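PDB 7JVE: DsbA family protein from Salmonella typhimurium, which acts as a trimeric thioredoxin-like enzyme with both thiol oxidase and disulfide isomerase activities. Local coordinates for residues G78-F90 against F213-T225. Residues are numbered along the deposited sequence; the frame is centred on the assembly and turned at random.
Sequences GPNEAKAAVVMFF and FSGTPAFVVMPQT
Phe89 presents one ring face to the edge of Phe213 in a T-shaped pair, the planes 66° apart and the centroids separated by 5.1 Å. Phe213 CD2 stands over the centre of the Phe89 ring, while Ala218 O lies in plane at that ring's edge. The Phe213 ring in turn carries the methyl of its own segment's Ala218 over the centre of one face. On the sheet's other face, Phe219 meets Met88: Met88 CG comes within 3.3 Å of Phe219 CE2, and the sulfur reaches the ring edge as a Met-aromatic contact. Phe219 CG sits anti to its carbonyl carbon (chi1 -63°), which turns CD2 and CE2 to the neighbouring strand, where Val86 CG1 also touches CD2. Val86 CG2 runs alongside Val221 CG1, the two valines forming a non-hydrogen-bonded pair on this face.

These side chains flank an antiparallel pairing of strands 84-90 and 218-223 within the central sheet of a thioredoxin fold. Helix 242-253 packs on the face bearing Val86 and Phe219. Where strand 218-223 begins, Pro217 CB rests 3.3 Å from Phe89 O, and its ring touches Trp96 and Cys97 of the CxxC motif. Pro217 occupies the position of the cis-proline of thioredoxins, although the Thr216-Pro217 peptide is modelled trans here. Paired main-chain bonds run down the ladder, among them Val87 N to Val220 O at 2.7 Å.

Beyond the strands, Gln224 clasps the loop before strand 84-90. Gln224 NE2 donates to Ala82 O (2.7 Å) on a lone pair in the carbonyl plane, and to Asn80 O from above that carbonyl's plane (3.0 Å). OE1 accepts from Arg115, so three bonds fix the amide's rotation. Lys83 O receives both Gln224 N and a water that bridges to Thr225 N.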
loop_
_atom_site.group_PDB
_atom_site.type_symbol
_atom_site.label_atom_id
_atom_site.label_comp_id
_atom_site.label_asym_id
_atom_site.label_seq_id
_atom_site.Cartn_x
_atom_site.Cartn_y
_atom_site.Cartn_z
ATOM N N GLY A 78 -20.256 -26.136 18.573
ATOM C CA GLY A 78 -20.893 -25.463 19.674
ATOM C C GLY A 78 -22.376 -25.783 19.712
ATOM O O GLY A 78 -22.938 -26.340 18.762
ATOM N N PRO A 79 -23.043 -25.435 20.810
ATOM C CA PRO A 79 -24.458 -25.822 20.959
ATOM C C PRO A 79 -25.345 -25.119 19.937
ATOM O O PRO A 79 -25.134 -23.947 19.597
ATOM C CB PRO A 79 -24.808 -25.406 22.394
ATOM C CG PRO A 79 -23.669 -24.557 22.883
ATOM C CD PRO A 79 -22.489 -24.740 21.985
ATOM N N ASN A 80 -26.340 -25.861 19.436
ATOM C CA ASN A 80 -27.228 -25.301 18.419
ATOM C C ASN A 80 -28.022 -24.120 18.954
ATOM O O ASN A 80 -28.357 -23.211 18.189
ATOM C CB ASN A 80 -28.197 -26.357 17.884
ATOM C CG ASN A 80 -27.485 -27.547 17.291
ATOM O OD1 ASN A 80 -26.520 -27.413 16.517
ATOM N ND2 ASN A 80 -27.970 -28.734 17.634
ATOM N N GLU A 81 -28.354 -24.137 20.248
ATOM C CA GLU A 81 -29.095 -23.070 20.908
ATOM C C GLU A 81 -28.187 -22.150 21.720
ATOM O O GLU A 81 -28.671 -21.458 22.622
ATOM C CB GLU A 81 -30.179 -23.645 21.821
ATOM C CG GLU A 81 -31.216 -24.541 21.143
ATOM C CD GLU A 81 -31.750 -23.950 19.844
ATOM O OE1 GLU A 81 -31.563 -22.730 19.620
ATOM O OE2 GLU A 81 -32.349 -24.708 19.043
ATOM N N ALA A 82 -26.885 -22.136 21.427
ATOM C CA ALA A 82 -25.982 -21.177 22.048
ATOM C C ALA A 82 -26.579 -19.777 22.043
ATOM O O ALA A 82 -27.291 -19.378 21.110
ATOM C CB ALA A 82 -24.633 -21.135 21.325
ATOM N N LYS A 83 -26.242 -19.006 23.081
ATOM C CA LYS A 83 -26.782 -17.660 23.157
ATOM C C LYS A 83 -26.091 -16.750 22.154
ATOM O O LYS A 83 -26.720 -15.821 21.636
ATOM C CB LYS A 83 -26.645 -17.071 24.555
ATOM C CG LYS A 83 -27.453 -15.783 24.671
ATOM C CD LYS A 83 -27.462 -15.140 26.032
ATOM C CE LYS A 83 -28.475 -13.964 26.075
ATOM N NZ LYS A 83 -28.408 -13.267 27.403
ATOM N N ALA A 84 -24.823 -17.026 21.825
ATOM C CA ALA A 84 -24.092 -16.244 20.834
ATOM C C ALA A 84 -23.576 -17.122 19.699
ATOM O O ALA A 84 -23.194 -18.285 19.897
ATOM C CB ALA A 84 -22.915 -15.493 21.459
ATOM N N ALA A 85 -23.543 -16.531 18.508
ATOM C CA ALA A 85 -22.997 -17.179 17.329
ATOM C C ALA A 85 -21.918 -16.312 16.687
ATOM O O ALA A 85 -21.962 -15.076 16.722
ATOM C CB ALA A 85 -24.089 -17.490 16.302
ATOM N N VAL A 86 -20.944 -16.993 16.097
ATOM C CA VAL A 86 -19.882 -16.388 15.310
ATOM C C VAL A 86 -19.989 -17.025 13.940
ATOM O O VAL A 86 -19.772 -18.232 13.801
ATOM C CB VAL A 86 -18.497 -16.629 15.928
ATOM C CG1 VAL A 86 -17.391 -16.075 15.019
ATOM C CG2 VAL A 86 -18.437 -16.036 17.315
ATOM N N VAL A 87 -20.358 -16.234 12.938
ATOM C CA VAL A 87 -20.558 -16.712 11.577
ATOM C C VAL A 87 -19.331 -16.320 10.770
ATOM O O VAL A 87 -18.952 -15.144 10.747
ATOM C CB VAL A 87 -21.842 -16.117 10.969
ATOM C CG1 VAL A 87 -22.114 -16.708 9.593
ATOM C CG2 VAL A 87 -23.017 -16.348 11.887
ATOM N N MET A 88 -18.688 -17.292 10.119
ATOM C CA MET A 88 -17.409 -17.034 9.465
ATOM C C MET A 88 -17.509 -17.286 7.966
ATOM O O MET A 88 -17.737 -18.423 7.531
ATOM C CB MET A 88 -16.279 -17.863 10.083
ATOM C CG MET A 88 -16.134 -17.699 11.596
ATOM S SD MET A 88 -15.261 -19.028 12.473
ATOM C CE MET A 88 -16.297 -20.463 12.156
ATOM N N PHE A 89 -17.342 -16.212 7.191
ATOM C CA PHE A 89 -17.204 -16.264 5.743
ATOM C C PHE A 89 -15.722 -16.390 5.389
ATOM O O PHE A 89 -14.913 -15.523 5.740
ATOM C CB PHE A 89 -17.814 -15.016 5.115
ATOM C CG PHE A 89 -19.305 -14.930 5.284
ATOM C CD1 PHE A 89 -19.856 -14.570 6.508
ATOM C CD2 PHE A 89 -20.159 -15.266 4.223
ATOM C CE1 PHE A 89 -21.239 -14.483 6.665
ATOM C CE2 PHE A 89 -21.535 -15.193 4.362
ATOM C CZ PHE A 89 -22.092 -14.797 5.591
ATOM N N PHE A 90 -15.372 -17.470 4.702
ATOM C CA PHE A 90 -13.984 -17.758 4.404
ATOM C C PHE A 90 -13.917 -18.552 3.107
ATOM O O PHE A 90 -14.877 -19.226 2.708
ATOM C CB PHE A 90 -13.315 -18.549 5.534
ATOM C CG PHE A 90 -13.886 -19.919 5.694
ATOM C CD1 PHE A 90 -15.046 -20.119 6.424
ATOM C CD2 PHE A 90 -13.313 -21.003 5.040
ATOM C CE1 PHE A 90 -15.594 -21.381 6.528
ATOM C CE2 PHE A 90 -13.850 -22.260 5.157
ATOM C CZ PHE A 90 -14.987 -22.452 5.899
ATOM N N PHE A 213 -20.446 -8.796 1.558
ATOM C CA PHE A 213 -19.168 -9.463 1.805
ATOM C C PHE A 213 -18.577 -10.086 0.547
ATOM O O PHE A 213 -17.694 -10.946 0.653
ATOM C CB PHE A 213 -19.325 -10.598 2.833
ATOM C CG PHE A 213 -19.718 -10.153 4.223
ATOM C CD1 PHE A 213 -19.415 -8.886 4.683
ATOM C CD2 PHE A 213 -20.365 -11.040 5.078
ATOM C CE1 PHE A 213 -19.750 -8.506 5.964
ATOM C CE2 PHE A 213 -20.719 -10.654 6.351
ATOM C CZ PHE A 213 -20.422 -9.387 6.791
ATOM N N SER A 214 -19.075 -9.749 -0.635
ATOM C CA SER A 214 -18.605 -10.441 -1.836
ATOM C C SER A 214 -17.102 -10.250 -2.007
ATOM O O SER A 214 -16.603 -9.119 -2.053
ATOM C CB SER A 214 -19.347 -9.941 -3.069
ATOM O OG SER A 214 -19.192 -10.861 -4.131
ATOM N N GLY A 215 -16.371 -11.361 -2.089
ATOM C CA GLY A 215 -14.938 -11.259 -2.236
ATOM C C GLY A 215 -14.184 -10.889 -0.979
ATOM O O GLY A 215 -12.968 -10.738 -1.048
ATOM N N THR A 216 -14.851 -10.747 0.163
ATOM C CA THR A 216 -14.219 -10.240 1.382
ATOM C C THR A 216 -14.574 -11.115 2.581
ATOM O O THR A 216 -15.714 -11.039 3.091
ATOM C CB THR A 216 -14.598 -8.775 1.636
ATOM O OG1 THR A 216 -15.990 -8.670 1.933
ATOM C CG2 THR A 216 -14.262 -7.851 0.414
ATOM N N PRO A 217 -13.648 -11.927 3.083
ATOM C CA PRO A 217 -13.922 -12.711 4.297
ATOM C C PRO A 217 -14.280 -11.818 5.482
ATOM O O PRO A 217 -13.813 -10.680 5.595
ATOM C CB PRO A 217 -12.606 -13.460 4.539
ATOM C CG PRO A 217 -11.962 -13.524 3.169
ATOM C CD PRO A 217 -12.290 -12.163 2.568
ATOM N N ALA A 218 -15.118 -12.352 6.377
ATOM C CA ALA A 218 -15.659 -11.565 7.486
ATOM C C ALA A 218 -16.244 -12.480 8.548
ATOM O O ALA A 218 -16.569 -13.647 8.289
ATOM C CB ALA A 218 -16.744 -10.575 7.027
ATOM N N PHE A 219 -16.365 -11.922 9.750
ATOM C CA PHE A 219 -17.050 -12.521 10.890
ATOM C C PHE A 219 -18.291 -11.702 11.200
ATOM O O PHE A 219 -18.231 -10.468 11.190
ATOM C CB PHE A 219 -16.180 -12.529 12.157
ATOM C CG PHE A 219 -14.936 -13.352 12.046
ATOM C CD1 PHE A 219 -13.751 -12.779 11.596
ATOM C CD2 PHE A 219 -14.935 -14.688 12.407
ATOM C CE1 PHE A 219 -12.602 -13.522 11.497
ATOM C CE2 PHE A 219 -13.774 -15.446 12.304
ATOM C CZ PHE A 219 -12.609 -14.866 11.843
ATOM N N VAL A 220 -19.393 -12.384 11.512
ATOM C CA VAL A 220 -20.557 -11.777 12.144
ATOM C C VAL A 220 -20.759 -12.434 13.500
ATOM O O VAL A 220 -20.936 -13.660 13.591
ATOM C CB VAL A 220 -21.838 -11.914 11.310
ATOM C CG1 VAL A 220 -22.925 -11.016 11.922
ATOM C CG2 VAL A 220 -21.577 -11.579 9.851
ATOM N N VAL A 221 -20.766 -11.617 14.543
ATOM C CA VAL A 221 -20.958 -12.063 15.914
ATOM C C VAL A 221 -22.242 -11.421 16.429
ATOM O O VAL A 221 -22.378 -10.192 16.409
ATOM C CB VAL A 221 -19.753 -11.695 16.789
ATOM C CG1 VAL A 221 -19.849 -12.382 18.143
ATOM C CG2 VAL A 221 -18.440 -12.053 16.038
ATOM N N MET A 222 -23.179 -12.244 16.888
ATOM C CA MET A 222 -24.521 -11.773 17.187
ATOM C C MET A 222 -25.215 -12.758 18.112
ATOM O O MET A 222 -24.903 -13.958 18.090
ATOM C CB MET A 222 -25.322 -11.590 15.896
ATOM C CG MET A 222 -25.588 -12.890 15.181
ATOM S SD MET A 222 -26.278 -12.695 13.529
ATOM C CE MET A 222 -27.528 -11.427 13.779
ATOM N N PRO A 223 -26.146 -12.287 18.943
ATOM C CA PRO A 223 -27.015 -13.212 19.676
ATOM C C PRO A 223 -27.889 -13.981 18.702
ATOM O O PRO A 223 -28.260 -13.485 17.639
ATOM C CB PRO A 223 -27.863 -12.293 20.574
ATOM C CG PRO A 223 -27.189 -10.949 20.511
ATOM C CD PRO A 223 -26.535 -10.884 19.165
ATOM N N GLN A 224 -28.228 -15.209 19.083
ATOM C CA GLN A 224 -29.039 -16.026 18.196
ATOM C C GLN A 224 -30.521 -15.701 18.324
ATOM O O GLN A 224 -31.249 -15.790 17.330
ATOM C CB GLN A 224 -28.787 -17.503 18.481
ATOM C CG GLN A 224 -27.383 -17.999 18.117
ATOM C CD GLN A 224 -27.407 -19.436 17.646
ATOM O OE1 GLN A 224 -27.389 -19.698 16.451
ATOM N NE2 GLN A 224 -27.486 -20.374 18.587
ATOM N N THR A 225 -30.984 -15.320 19.518
ATOM C CA THR A 225 -32.396 -15.022 19.724
ATOM C C THR A 225 -32.701 -13.677 19.098
ATOM O O THR A 225 -31.969 -12.706 19.305
ATOM C CB THR A 225 -32.751 -14.922 21.205
ATOM O OG1 THR A 225 -32.053 -13.800 21.759
ATOM C CG2 THR A 225 -32.350 -16.207 21.933
HETATM O O HOH W 1 -29.345 -15.378 22.025
#